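Local coordinates for protein uncharacterized esterase YxiM (PDB 2O14) that probably acts as a hydrolase of the GDSL lipolytic enzyme family, with esterase as its likely role, although its substrate is not established, at residues Val111-Thr115 with Asn175-Leu179; Gly169-Val173 with Thr340-Asn344; Gln210-Gly214 with His247-Glu253; Leu274-Arg280 with Arg295-Ile301; Leu318-Tyr322 with Ala350-Leu354. The contacts are given in a common frame with arbitrary orientation. Residues are numbered along the deposited sequence.

From the N terminus, the galactose-binding-like domain comes first. Its strand 108-115 meets a loop of the GDSL domain in interaction 1, which closes the loop between 115 and 175. Interaction 2 opens at 169, before interaction 1 closes, so the two cross. It spans most of the GDSL domain and brings S171 beside H342. Interactions 3 and 4 are nested inside it, one after the other. Interaction 3 joins the starts of helices 212-217 and 251-266. Interaction 4 joins strand 271-275 to helix 298-307. E251 and E249 link these two through S300 and Y297. Interaction 5 pairs helices 315-326 and 345-361 and crosses interaction 2, touching it through L351 and P343.

Interaction 1. Residues Val111-Thr115 with Asn175-Leu179; sequences VINMT and NYYPL
This is a water-rich contact between two domains. The edge strand 108-115 of the galactose-binding-like domain faces a GDSL-domain loop that follows strand 164-169. V111 to T115 are mostly extended, but N113 has positive phi (46/62), which kinks the strand. N175 to P178 are extended, and the peptide before P178 is cis. The CA atoms of T115 and Y177 lie 5.7 Å apart, those of N113 and N175 7.7 Å.

Y177 (chi1 m) is central, its ring against the strand. M114, a selenomethionine, sets its CA over one face, 3.7 Å from the centroid of the Y177 ring, a CH-pi contact. M114 CG is 3.5 Å from Y177 CZ, and T115 OG1 is 3.6 Å from Y177 CB. Y177 OH also bonds D121.

No direct hydrogen bond crosses. Water 1 joins I112 O (2.5 Å), Y177 OH (2.6 Å) and N175 ND2 (3.2 Å). N175 OD1 is taken by N204. Water 3 joins N113 O (2.8 Å) and N175 O (2.7 Å). Water 4 joins T115 OG1 (2.8 Å) and Y177 N (2.7 Å). One tyrosine packed on a strand amid waters forms a hydrated part of the interface between the beta-sandwich-like N-terminal domain and the SGNH hydrolase fold.

Interaction 2. Residues Gly169-Val173 with Thr340-Asn344; sequences GDSTV and TLHPN
T340 to N344 form the loop before helix 345-361 and approach the turn that carries S171. T340 OG1 turns aside to bond R280. L341 offers its carbonyl: L341 O is 3.6 Å from T172 CG2. H342 (chi1 m) comes next, its CA 5.6 Å from that of T172. H342 CD2 lies 3.5 Å from S171 CB, and H342 ND1 bonds D339. P343 sets its CD 3.7 Å from T172 CG2. Water 6 lies 3.0 Å from P343 O and 3.1 Å from S171 O. N344 N-caps the helix.

The facing turn is held by D170. Its OD1 accepts from T172 N, an Asx turn, and from T172 OG1, both at 2.9 Å. V173 N bonds D170 O at 3.0 Å. S171 and H342, with D339, probably form the Ser-His-Asp catalytic triad, as in other GDSL esterases. S171 OG (chi1 m) stands 4.1 Å from H342 NE2, near but not hydrogen-bonded in this model. H342, oriented by D339, thus probably acts as the base for S171.

Interaction 3. Residues Gln210-Gly214 with His247-Glu253; sequences QIARG and HKESEAE
Two helix N-termini of the GDSL domain are joined here by a bidentate salt bridge. I211 is the N-cap of helix 212-217 and S250 the N-cap of helix 251-266. The CA atoms of R213 and E249 are 8.0 Å apart, those of I211 and H247 8.3 Å.

R213 is the main donor. Its chain runs t, t, m and brings the guanidinium edge to E253 (chi1 t). R213 NE reaches E253 OE2 at 2.7 Å, and R213 NH1 reaches E253 OE1 at 2.9 Å. The same NH1 also donates to H247 O at 3.0 Å, and R213 NH2 donates to H247 O at 3.2 Å. That carbonyl thus takes two bonds from one guanidinium.

E249 (chi1 t, chi2 t) serves the start of the first helix: R213 N donates to E249 OE1 at 3.2 Å. The neighbouring A212 N is satisfied by D242. On the second helix, S250 OG accepts from E253 N at 3.0 Å and closes the first turn. E249 O accepts from Y297 OH.

Beside this network, I211 CG2 sits over a face of the H247 imidazole in a CH-pi contact, 3.8 Å from the ring centroid and 20° off its normal.

Interaction 4. Residues Leu274-Arg280 with Arg295-Ile301; sequences LSTPQGR and RWYRASI
The end of strand 271-275 and the segment after it lie along the start of helix 298-307, inside a beta-alpha-beta unit of the GDSL domain. R295 to R298 form a type I' turn, with W296 (49/45) and Y297 (52/30) at positive phi. T276 and R298 have CA atoms 5.7 Å apart.

I301 (chi1 m) is the first bump. It fills a hollow made by L274 (CB to I301 CG2, 4.1 Å), T276 (CG2 to I301 CG2, 3.9 Å) and P277 (CD to I301 CD1, 3.6 Å). P277 wedges between I301 and W296, with P277 CG 3.4 Å from W296 CB. G279 passes alongside the indole, with G279 CA 3.7 Å from W296 NE1. T276 CG2 rests 3.8 Å from R298 CG.

W296 NE1 donates to Q278 O at 2.8 Å. The like charges of R280 NE and R295 NH1 come within 3.9 Å; the salt bridge from D283 to R295 helps to offset this. The contact is therefore mainly apolar, with its one direct hydrogen bond satisfying the buried indole nitrogen.

Interaction 5. Residues Leu318-Tyr322 with Ala350-Leu354; sequences LSSAY and ALARL
Helices 315-326 and 345-361 of the GDSL domain pack at a steep angle. The axes of segments 318-322 and 350-354 approach to 10.3 Å, with a signed crossing angle of 122°. Both segments are regular helix. Y322 N bonds L318 O at 3.2 Å, and L354 N bonds A350 O at 2.9 Å. The CA atoms of S319 and L351 are 6.6 Å apart, and those of L318 and L354 are 7.0 Å apart.

Apolar contacts do most of the work. L354 (chi1 m, chi2 t) points into the other helix. L354 CD1 lies 3.7 Å from S319 CA and 3.9 Å from Y322 CB. L351 (chi1 m, chi2 t) brings its CD2 to 3.7 Å from S319 CB. Y322 (chi1 t) extends across, and Y322 CE1 is 4.0 Å from A350 CB.

A charged group meets the same ring. R353 curls back through chi3 p and sets its NH2 over one face of Y322, 3.3 Å from Y322 CE2. R353 CZ is 5.0 Å from the centroid of the Y322 ring, a long and at most weak cation-pi contact.

S319 OG bonds L315 O within its own helix. S319 and L351 both touch Q278, so the helix pair packs against the segment that follows strand 271-275. With no hydrogen bond between them, the two helices are held mainly by the packing of leucine and tyrosine carbon.

Interaction 1. Residues Val111-Thr115 with Asn175-Leu179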
# COMPACT_ATOMS: atom_id res chain seq x y z
N VAL A 111 4.34 4.57 -0.62
CA VAL A 111 3.48 3.92 -1.61
C VAL A 111 4.13 2.60 -2.01
O VAL A 111 5.32 2.57 -2.31
CB VAL A 111 3.28 4.79 -2.89
CG1 VAL A 111 2.24 4.14 -3.80
CG2 VAL A 111 2.85 6.20 -2.52
N ILE A 112 3.36 1.52 -2.02
CA ILE A 112 3.92 0.21 -2.34
C ILE A 112 3.63 -0.35 -3.73
O ILE A 112 2.48 -0.43 -4.16
CB ILE A 112 3.47 -0.86 -1.30
CG1 ILE A 112 3.91 -0.47 0.11
CG2 ILE A 112 4.05 -2.22 -1.68
CD1 ILE A 112 5.43 -0.35 0.29
N ASN A 113 4.70 -0.74 -4.41
CA ASN A 113 4.64 -1.36 -5.73
C ASN A 113 3.73 -0.76 -6.80
O ASN A 113 2.80 -1.42 -7.28
CB ASN A 113 4.29 -2.85 -5.58
CG ASN A 113 5.39 -3.64 -4.89
OD1 ASN A 113 5.13 -4.65 -4.26
ND2 ASN A 113 6.64 -3.18 -5.04
N MSE A 114 3.99 0.48 -7.19
CA MSE A 114 3.24 1.11 -8.26
C MSE A 114 3.81 0.45 -9.52
O MSE A 114 4.99 0.09 -9.55
CB MSE A 114 3.50 2.62 -8.29
CG MSE A 114 3.01 3.38 -7.07
SE MSE A 114 3.74 5.19 -7.03
CE MSE A 114 5.60 4.68 -6.89
N THR A 115 3.00 0.28 -10.57
CA THR A 115 3.50 -0.35 -11.79
C THR A 115 3.10 0.41 -13.05
O THR A 115 2.16 1.20 -13.03
CB THR A 115 3.00 -1.81 -11.93
OG1 THR A 115 1.59 -1.82 -12.16
CG2 THR A 115 3.31 -2.61 -10.66
N ASN A 175 -2.51 -3.21 -3.85
CA ASN A 175 -2.95 -2.36 -4.94
C ASN A 175 -2.34 -2.80 -6.27
O ASN A 175 -1.18 -3.21 -6.32
CB ASN A 175 -2.54 -0.90 -4.71
CG ASN A 175 -3.31 -0.24 -3.59
OD1 ASN A 175 -4.49 -0.52 -3.39
ND2 ASN A 175 -2.65 0.67 -2.88
N TYR A 176 -3.13 -2.71 -7.33
CA TYR A 176 -2.66 -3.02 -8.67
C TYR A 176 -2.88 -1.73 -9.46
O TYR A 176 -3.80 -0.97 -9.17
CB TYR A 176 -3.44 -4.19 -9.27
CG TYR A 176 -3.13 -5.51 -8.62
CD1 TYR A 176 -3.69 -5.87 -7.40
CD2 TYR A 176 -2.22 -6.39 -9.20
CE1 TYR A 176 -3.36 -7.07 -6.76
CE2 TYR A 176 -1.87 -7.59 -8.58
CZ TYR A 176 -2.45 -7.92 -7.36
OH TYR A 176 -2.09 -9.10 -6.73
N TYR A 177 -2.04 -1.46 -10.45
CA TYR A 177 -2.18 -0.24 -11.23
C TYR A 177 -2.53 -0.47 -12.70
O TYR A 177 -2.16 -1.49 -13.28
CB TYR A 177 -0.90 0.60 -11.12
CG TYR A 177 -0.64 1.10 -9.71
CD1 TYR A 177 -0.26 0.23 -8.69
CD2 TYR A 177 -0.83 2.44 -9.40
CE1 TYR A 177 -0.07 0.69 -7.38
CE2 TYR A 177 -0.65 2.91 -8.10
CZ TYR A 177 -0.27 2.04 -7.10
OH TYR A 177 -0.11 2.53 -5.82
N PRO A 178 -3.26 0.48 -13.31
CA PRO A 178 -3.76 1.73 -12.71
C PRO A 178 -4.80 1.45 -11.61
O PRO A 178 -5.61 0.54 -11.75
CB PRO A 178 -4.38 2.46 -13.90
CG PRO A 178 -3.56 1.98 -15.05
CD PRO A 178 -3.45 0.50 -14.77
N LEU A 179 -4.77 2.24 -10.55
CA LEU A 179 -5.69 2.08 -9.42
C LEU A 179 -7.17 1.95 -9.76
O LEU A 179 -7.90 1.20 -9.10
CB LEU A 179 -5.53 3.24 -8.44
CG LEU A 179 -4.25 3.28 -7.62
CD1 LEU A 179 -4.24 4.54 -6.76
CD2 LEU A 179 -4.15 2.03 -6.75
O HOH W 1 0.38 0.90 -3.84
O HOH W 2 0.92 -3.37 -4.29
O HOH W 3 0.89 -3.38 -8.01
O HOH W 4 -0.04 -3.29 -10.48
O HOH W 5 0.59 -1.92 -14.67

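Interaction 2. Residues Gly169-Val173 with Thr340-Asn344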
# COMPACT_ATOMS: atom_id res chain seq x y z
N GLY A 169 -1.14 -6.76 3.92
CA GLY A 169 -1.63 -7.95 3.25
C GLY A 169 -0.73 -8.45 2.14
O GLY A 169 0.42 -8.03 2.02
N ASP A 170 -1.27 -9.36 1.32
CA ASP A 170 -0.54 -9.94 0.20
C ASP A 170 -1.16 -9.59 -1.15
O ASP A 170 -1.78 -8.53 -1.31
CB ASP A 170 -0.47 -11.46 0.35
CG ASP A 170 -1.84 -12.09 0.55
OD1 ASP A 170 -2.82 -11.61 -0.06
OD2 ASP A 170 -1.95 -13.08 1.31
N SER A 171 -1.01 -10.49 -2.12
CA SER A 171 -1.53 -10.31 -3.47
C SER A 171 -3.06 -10.16 -3.56
O SER A 171 -3.57 -9.54 -4.51
CB SER A 171 -1.11 -11.48 -4.36
OG SER A 171 0.30 -11.58 -4.45
N THR A 172 -3.78 -10.73 -2.61
CA THR A 172 -5.24 -10.63 -2.64
C THR A 172 -5.73 -9.36 -1.94
O THR A 172 -6.93 -9.07 -1.94
CB THR A 172 -5.92 -11.86 -1.97
OG1 THR A 172 -5.63 -11.87 -0.57
CG2 THR A 172 -5.40 -13.15 -2.59
N VAL A 173 -4.79 -8.60 -1.38
CA VAL A 173 -5.11 -7.36 -0.65
C VAL A 173 -4.50 -6.09 -1.24
O VAL A 173 -5.11 -5.02 -1.21
CB VAL A 173 -4.61 -7.46 0.82
CG1 VAL A 173 -4.97 -6.19 1.58
CG2 VAL A 173 -5.22 -8.69 1.50
N THR A 340 -7.20 -19.55 -9.46
CA THR A 340 -8.14 -19.78 -8.36
C THR A 340 -7.74 -19.12 -7.04
O THR A 340 -8.43 -19.29 -6.04
CB THR A 340 -8.33 -21.28 -8.10
OG1 THR A 340 -7.10 -21.84 -7.61
CG2 THR A 340 -8.74 -22.00 -9.38
N LEU A 341 -6.64 -18.37 -7.04
CA LEU A 341 -6.19 -17.73 -5.81
C LEU A 341 -6.36 -16.22 -5.78
O LEU A 341 -6.74 -15.66 -4.76
CB LEU A 341 -4.73 -18.08 -5.54
CG LEU A 341 -4.13 -17.51 -4.25
CD1 LEU A 341 -4.83 -18.11 -3.04
CD2 LEU A 341 -2.63 -17.82 -4.19
N HIS A 342 -6.09 -15.57 -6.91
CA HIS A 342 -6.18 -14.11 -6.98
C HIS A 342 -7.50 -13.54 -7.48
O HIS A 342 -7.93 -13.80 -8.60
CB HIS A 342 -5.05 -13.57 -7.86
CG HIS A 342 -3.69 -14.02 -7.43
ND1 HIS A 342 -2.89 -14.84 -8.19
CD2 HIS A 342 -3.00 -13.79 -6.28
CE1 HIS A 342 -1.77 -15.09 -7.54
NE2 HIS A 342 -1.81 -14.47 -6.38
N PRO A 343 -8.17 -12.74 -6.63
CA PRO A 343 -9.45 -12.14 -7.02
C PRO A 343 -9.21 -11.11 -8.12
O PRO A 343 -8.10 -10.58 -8.23
CB PRO A 343 -9.92 -11.46 -5.73
CG PRO A 343 -9.25 -12.25 -4.65
CD PRO A 343 -7.88 -12.47 -5.21
N ASN A 344 -10.22 -10.87 -8.95
CA ASN A 344 -10.08 -9.85 -9.98
C ASN A 344 -10.72 -8.62 -9.36
O ASN A 344 -11.05 -8.62 -8.17
CB ASN A 344 -10.82 -10.24 -11.27
CG ASN A 344 -12.27 -10.63 -11.03
OD1 ASN A 344 -12.96 -10.03 -10.21
ND2 ASN A 344 -12.73 -11.64 -11.76
O HOH W 6 -5.65 -10.47 -6.58

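Interaction 3. Residues Gln210-Gly214 with His247-Glu253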
# COMPACT_ATOMS: atom_id res chain seq x y z
N GLN A 210 3.64 -11.47 0.03
CA GLN A 210 4.15 -11.22 1.37
C GLN A 210 3.62 -12.15 2.46
O GLN A 210 2.50 -12.67 2.38
CB GLN A 210 3.88 -9.76 1.78
CG GLN A 210 4.63 -9.32 3.03
CD GLN A 210 6.14 -9.46 2.88
OE1 GLN A 210 6.86 -8.48 2.66
NE2 GLN A 210 6.62 -10.69 2.98
N ILE A 211 4.46 -12.37 3.47
CA ILE A 211 4.14 -13.21 4.62
C ILE A 211 4.30 -12.32 5.85
O ILE A 211 4.77 -11.19 5.74
CB ILE A 211 5.13 -14.40 4.72
CG1 ILE A 211 6.57 -13.88 4.79
CG2 ILE A 211 4.97 -15.33 3.50
CD1 ILE A 211 7.61 -14.98 4.97
N ALA A 212 3.93 -12.83 7.02
CA ALA A 212 4.03 -12.06 8.26
C ALA A 212 5.46 -11.62 8.59
O ALA A 212 5.69 -10.45 8.93
CB ALA A 212 3.46 -12.87 9.43
N ARG A 213 6.41 -12.54 8.51
CA ARG A 213 7.80 -12.23 8.84
C ARG A 213 8.30 -11.07 7.98
O ARG A 213 8.88 -10.12 8.50
CB ARG A 213 8.69 -13.46 8.61
CG ARG A 213 10.09 -13.34 9.18
CD ARG A 213 11.00 -14.40 8.60
NE ARG A 213 10.58 -15.76 8.92
CZ ARG A 213 10.50 -16.75 8.03
NH1 ARG A 213 10.13 -17.96 8.40
NH2 ARG A 213 10.77 -16.51 6.75
N GLY A 214 8.08 -11.17 6.67
CA GLY A 214 8.52 -10.12 5.76
C GLY A 214 7.85 -8.78 6.00
O GLY A 214 8.51 -7.74 6.01
N HIS A 247 9.11 -20.68 2.64
CA HIS A 247 9.39 -19.61 3.60
C HIS A 247 9.79 -20.20 4.95
O HIS A 247 10.31 -19.49 5.82
CB HIS A 247 8.16 -18.72 3.80
CG HIS A 247 7.66 -18.09 2.53
ND1 HIS A 247 8.44 -17.24 1.76
CD2 HIS A 247 6.47 -18.18 1.90
CE1 HIS A 247 7.74 -16.85 0.71
NE2 HIS A 247 6.55 -17.40 0.77
N LYS A 248 9.53 -21.49 5.13
CA LYS A 248 9.85 -22.18 6.37
C LYS A 248 9.32 -21.40 7.57
O LYS A 248 10.03 -21.19 8.55
CB LYS A 248 11.37 -22.38 6.47
CG LYS A 248 11.95 -23.12 5.27
CD LYS A 248 13.47 -23.14 5.26
CE LYS A 248 14.03 -24.15 6.25
NZ LYS A 248 13.59 -25.53 5.92
N GLU A 249 8.07 -20.96 7.47
CA GLU A 249 7.43 -20.21 8.54
C GLU A 249 6.27 -21.03 9.09
O GLU A 249 5.17 -21.01 8.54
CB GLU A 249 6.92 -18.86 8.03
CG GLU A 249 6.18 -18.06 9.09
CD GLU A 249 5.47 -16.85 8.53
OE1 GLU A 249 6.09 -15.77 8.43
OE2 GLU A 249 4.28 -16.98 8.18
N SER A 250 6.53 -21.75 10.18
CA SER A 250 5.52 -22.60 10.80
C SER A 250 4.34 -21.77 11.28
O SER A 250 4.42 -20.54 11.37
CB SER A 250 6.10 -23.35 12.00
OG SER A 250 6.30 -22.47 13.09
N GLU A 251 3.24 -22.45 11.59
CA GLU A 251 2.06 -21.75 12.07
C GLU A 251 2.44 -21.08 13.39
O GLU A 251 1.98 -19.99 13.70
CB GLU A 251 0.90 -22.73 12.29
CG GLU A 251 -0.43 -22.03 12.52
CD GLU A 251 -1.62 -22.97 12.50
OE1 GLU A 251 -1.53 -24.03 11.85
OE2 GLU A 251 -2.64 -22.64 13.13
N ALA A 252 3.29 -21.75 14.16
CA ALA A 252 3.74 -21.21 15.43
C ALA A 252 4.49 -19.90 15.21
O ALA A 252 4.23 -18.91 15.90
CB ALA A 252 4.63 -22.22 16.14
N GLU A 253 5.43 -19.89 14.27
CA GLU A 253 6.19 -18.67 14.01
C GLU A 253 5.23 -17.60 13.52
O GLU A 253 5.27 -16.45 13.98
CB GLU A 253 7.27 -18.90 12.94
CG GLU A 253 8.39 -17.86 12.99
CD GLU A 253 9.23 -17.79 11.71
OE1 GLU A 253 9.50 -18.86 11.12
OE2 GLU A 253 9.62 -16.67 11.32

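Interaction 4. Residues Leu274-Arg280 with Arg295-Ile301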
# COMPACT_ATOMS: atom_id res chain seq x y z
N LEU A 274 -8.01 -7.83 12.49
CA LEU A 274 -7.45 -8.98 11.78
C LEU A 274 -8.50 -9.59 10.86
O LEU A 274 -9.68 -9.59 11.18
CB LEU A 274 -6.98 -10.05 12.78
CG LEU A 274 -5.87 -9.68 13.76
CD1 LEU A 274 -5.62 -10.86 14.67
CD2 LEU A 274 -4.60 -9.29 13.01
N SER A 275 -8.05 -10.09 9.71
CA SER A 275 -8.96 -10.70 8.75
C SER A 275 -8.48 -12.08 8.32
O SER A 275 -7.30 -12.27 8.02
CB SER A 275 -9.11 -9.81 7.52
OG SER A 275 -9.90 -10.43 6.52
N THR A 276 -9.39 -13.05 8.29
CA THR A 276 -9.04 -14.39 7.85
C THR A 276 -9.13 -14.35 6.33
O THR A 276 -10.18 -14.02 5.77
CB THR A 276 -10.03 -15.45 8.40
OG1 THR A 276 -11.37 -15.08 8.05
CG2 THR A 276 -9.91 -15.53 9.92
N PRO A 277 -8.03 -14.64 5.63
CA PRO A 277 -8.09 -14.60 4.16
C PRO A 277 -9.06 -15.59 3.53
O PRO A 277 -9.17 -16.74 3.96
CB PRO A 277 -6.63 -14.83 3.74
CG PRO A 277 -6.05 -15.60 4.89
CD PRO A 277 -6.67 -14.96 6.10
N GLN A 278 -9.78 -15.13 2.51
CA GLN A 278 -10.72 -15.99 1.81
C GLN A 278 -9.97 -17.13 1.14
O GLN A 278 -8.75 -17.06 0.98
CB GLN A 278 -11.52 -15.20 0.78
CG GLN A 278 -10.94 -13.84 0.43
CD GLN A 278 -9.59 -13.93 -0.23
OE1 GLN A 278 -9.41 -14.68 -1.19
NE2 GLN A 278 -8.64 -13.16 0.26
N GLY A 279 -10.70 -18.17 0.75
CA GLY A 279 -10.07 -19.32 0.11
C GLY A 279 -9.97 -19.25 -1.40
O GLY A 279 -9.99 -18.16 -1.98
N ARG A 280 -9.86 -20.41 -2.03
CA ARG A 280 -9.76 -20.49 -3.48
C ARG A 280 -11.15 -20.53 -4.12
O ARG A 280 -12.12 -20.97 -3.50
CB ARG A 280 -8.96 -21.72 -3.90
CG ARG A 280 -7.48 -21.66 -3.57
CD ARG A 280 -6.79 -22.97 -3.92
NE ARG A 280 -5.35 -22.95 -3.63
CZ ARG A 280 -4.46 -22.25 -4.32
NH1 ARG A 280 -4.84 -21.49 -5.34
NH2 ARG A 280 -3.17 -22.30 -3.99
N ARG A 295 -7.86 -23.15 5.73
CA ARG A 295 -6.79 -22.58 4.91
C ARG A 295 -6.09 -21.37 5.53
O ARG A 295 -6.63 -20.71 6.42
CB ARG A 295 -7.32 -22.16 3.54
CG ARG A 295 -7.61 -23.28 2.56
CD ARG A 295 -7.90 -22.67 1.20
NE ARG A 295 -8.17 -23.65 0.16
CZ ARG A 295 -7.26 -24.44 -0.40
NH1 ARG A 295 -5.99 -24.38 -0.02
NH2 ARG A 295 -7.63 -25.29 -1.35
N TRP A 296 -4.89 -21.10 5.04
CA TRP A 296 -4.10 -19.95 5.44
C TRP A 296 -3.94 -19.69 6.94
O TRP A 296 -4.06 -18.55 7.38
CB TRP A 296 -4.71 -18.71 4.79
CG TRP A 296 -5.34 -18.96 3.43
CD1 TRP A 296 -6.53 -18.46 2.97
CD2 TRP A 296 -4.77 -19.70 2.33
NE1 TRP A 296 -6.73 -18.83 1.66
CE2 TRP A 296 -5.67 -19.59 1.24
CE3 TRP A 296 -3.59 -20.43 2.16
CZ2 TRP A 296 -5.43 -20.19 0.00
CZ3 TRP A 296 -3.35 -21.03 0.92
CH2 TRP A 296 -4.26 -20.91 -0.14
N TYR A 297 -3.67 -20.74 7.72
CA TYR A 297 -3.50 -20.60 9.18
C TYR A 297 -4.66 -19.88 9.88
O TYR A 297 -4.45 -19.23 10.91
CB TYR A 297 -2.20 -19.85 9.52
CG TYR A 297 -0.92 -20.55 9.14
CD1 TYR A 297 -0.83 -21.94 9.10
CD2 TYR A 297 0.23 -19.81 8.85
CE1 TYR A 297 0.37 -22.57 8.79
CE2 TYR A 297 1.44 -20.43 8.55
CZ TYR A 297 1.50 -21.81 8.52
OH TYR A 297 2.70 -22.43 8.20
N ARG A 298 -5.86 -20.00 9.34
CA ARG A 298 -7.04 -19.36 9.92
C ARG A 298 -7.17 -19.59 11.42
O ARG A 298 -7.53 -18.69 12.17
CB ARG A 298 -8.32 -19.84 9.23
CG ARG A 298 -9.61 -19.35 9.87
CD ARG A 298 -10.79 -19.46 8.92
NE ARG A 298 -12.05 -19.08 9.57
CZ ARG A 298 -12.73 -19.86 10.39
NH1 ARG A 298 -12.29 -21.08 10.67
NH2 ARG A 298 -13.85 -19.42 10.95
N ALA A 299 -6.86 -20.81 11.86
CA ALA A 299 -6.96 -21.17 13.27
C ALA A 299 -6.18 -20.21 14.17
O ALA A 299 -6.68 -19.77 15.22
CB ALA A 299 -6.47 -22.60 13.47
N SER A 300 -4.96 -19.87 13.77
CA SER A 300 -4.11 -18.97 14.54
C SER A 300 -4.62 -17.54 14.55
O SER A 300 -4.47 -16.83 15.54
CB SER A 300 -2.67 -18.99 14.00
OG SER A 300 -2.07 -20.25 14.22
N ILE A 301 -5.21 -17.12 13.43
CA ILE A 301 -5.75 -15.77 13.33
C ILE A 301 -6.92 -15.60 14.30
O ILE A 301 -7.04 -14.56 14.96
CB ILE A 301 -6.22 -15.48 11.88
CG1 ILE A 301 -5.03 -15.61 10.92
CG2 ILE A 301 -6.78 -14.07 11.79
CD1 ILE A 301 -5.40 -15.47 9.46
O HOH W 7 -4.85 -26.18 -2.54

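Interaction 5. Residues Leu318-Tyr322 with Ala350-Leu354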
# COMPACT_ATOMS: atom_id res chain seq x y z
N LEU A 318 -17.38 -15.40 5.79
CA LEU A 318 -18.32 -14.47 5.16
C LEU A 318 -18.23 -14.56 3.64
O LEU A 318 -19.25 -14.59 2.97
CB LEU A 318 -18.05 -13.04 5.62
CG LEU A 318 -18.26 -12.76 7.12
CD1 LEU A 318 -17.78 -11.35 7.47
CD2 LEU A 318 -19.74 -12.91 7.46
N SER A 319 -17.02 -14.62 3.10
CA SER A 319 -16.87 -14.71 1.65
C SER A 319 -17.36 -16.06 1.13
O SER A 319 -17.96 -16.13 0.06
CB SER A 319 -15.41 -14.48 1.22
OG SER A 319 -14.57 -15.52 1.68
N SER A 320 -17.09 -17.12 1.88
CA SER A 320 -17.54 -18.45 1.47
C SER A 320 -19.06 -18.49 1.41
O SER A 320 -19.64 -19.12 0.52
CB SER A 320 -17.03 -19.53 2.44
OG SER A 320 -15.66 -19.81 2.21
N ALA A 321 -19.72 -17.81 2.35
CA ALA A 321 -21.18 -17.77 2.37
C ALA A 321 -21.66 -17.08 1.09
O ALA A 321 -22.64 -17.50 0.47
CB ALA A 321 -21.67 -17.02 3.61
N TYR A 322 -20.97 -16.01 0.70
CA TYR A 322 -21.34 -15.28 -0.51
C TYR A 322 -21.11 -16.12 -1.77
O TYR A 322 -21.92 -16.08 -2.70
CB TYR A 322 -20.55 -13.97 -0.61
CG TYR A 322 -20.89 -13.16 -1.83
CD1 TYR A 322 -19.96 -13.00 -2.86
CD2 TYR A 322 -22.14 -12.56 -1.98
CE1 TYR A 322 -20.27 -12.26 -4.00
CE2 TYR A 322 -22.45 -11.82 -3.11
CZ TYR A 322 -21.51 -11.67 -4.12
OH TYR A 322 -21.83 -10.93 -5.24
N ALA A 350 -16.23 -7.23 -4.05
CA ALA A 350 -17.19 -7.94 -3.21
C ALA A 350 -16.58 -8.25 -1.84
O ALA A 350 -17.25 -8.19 -0.82
CB ALA A 350 -17.64 -9.23 -3.89
N LEU A 351 -15.29 -8.59 -1.84
CA LEU A 351 -14.60 -8.88 -0.59
C LEU A 351 -14.56 -7.64 0.29
O LEU A 351 -14.79 -7.71 1.50
CB LEU A 351 -13.18 -9.37 -0.87
CG LEU A 351 -13.03 -10.79 -1.44
CD1 LEU A 351 -11.58 -11.07 -1.81
CD2 LEU A 351 -13.51 -11.78 -0.40
N ALA A 352 -14.27 -6.49 -0.32
CA ALA A 352 -14.21 -5.23 0.41
C ALA A 352 -15.58 -4.90 0.98
O ALA A 352 -15.71 -4.46 2.11
CB ALA A 352 -13.73 -4.11 -0.50
N ARG A 353 -16.61 -5.12 0.16
CA ARG A 353 -17.99 -4.87 0.54
C ARG A 353 -18.35 -5.69 1.77
O ARG A 353 -18.89 -5.17 2.75
CB ARG A 353 -18.92 -5.24 -0.62
CG ARG A 353 -20.40 -5.00 -0.38
CD ARG A 353 -21.21 -5.30 -1.65
NE ARG A 353 -21.15 -6.71 -2.03
CZ ARG A 353 -21.65 -7.71 -1.30
NH1 ARG A 353 -22.26 -7.45 -0.15
NH2 ARG A 353 -21.55 -8.96 -1.72
N LEU A 354 -18.04 -6.98 1.72
CA LEU A 354 -18.31 -7.88 2.83
C LEU A 354 -17.56 -7.44 4.09
O LEU A 354 -18.12 -7.46 5.19
CB LEU A 354 -17.91 -9.31 2.47
CG LEU A 354 -18.76 -10.00 1.40
CD1 LEU A 354 -18.11 -11.31 0.97
CD2 LEU A 354 -20.16 -10.24 1.96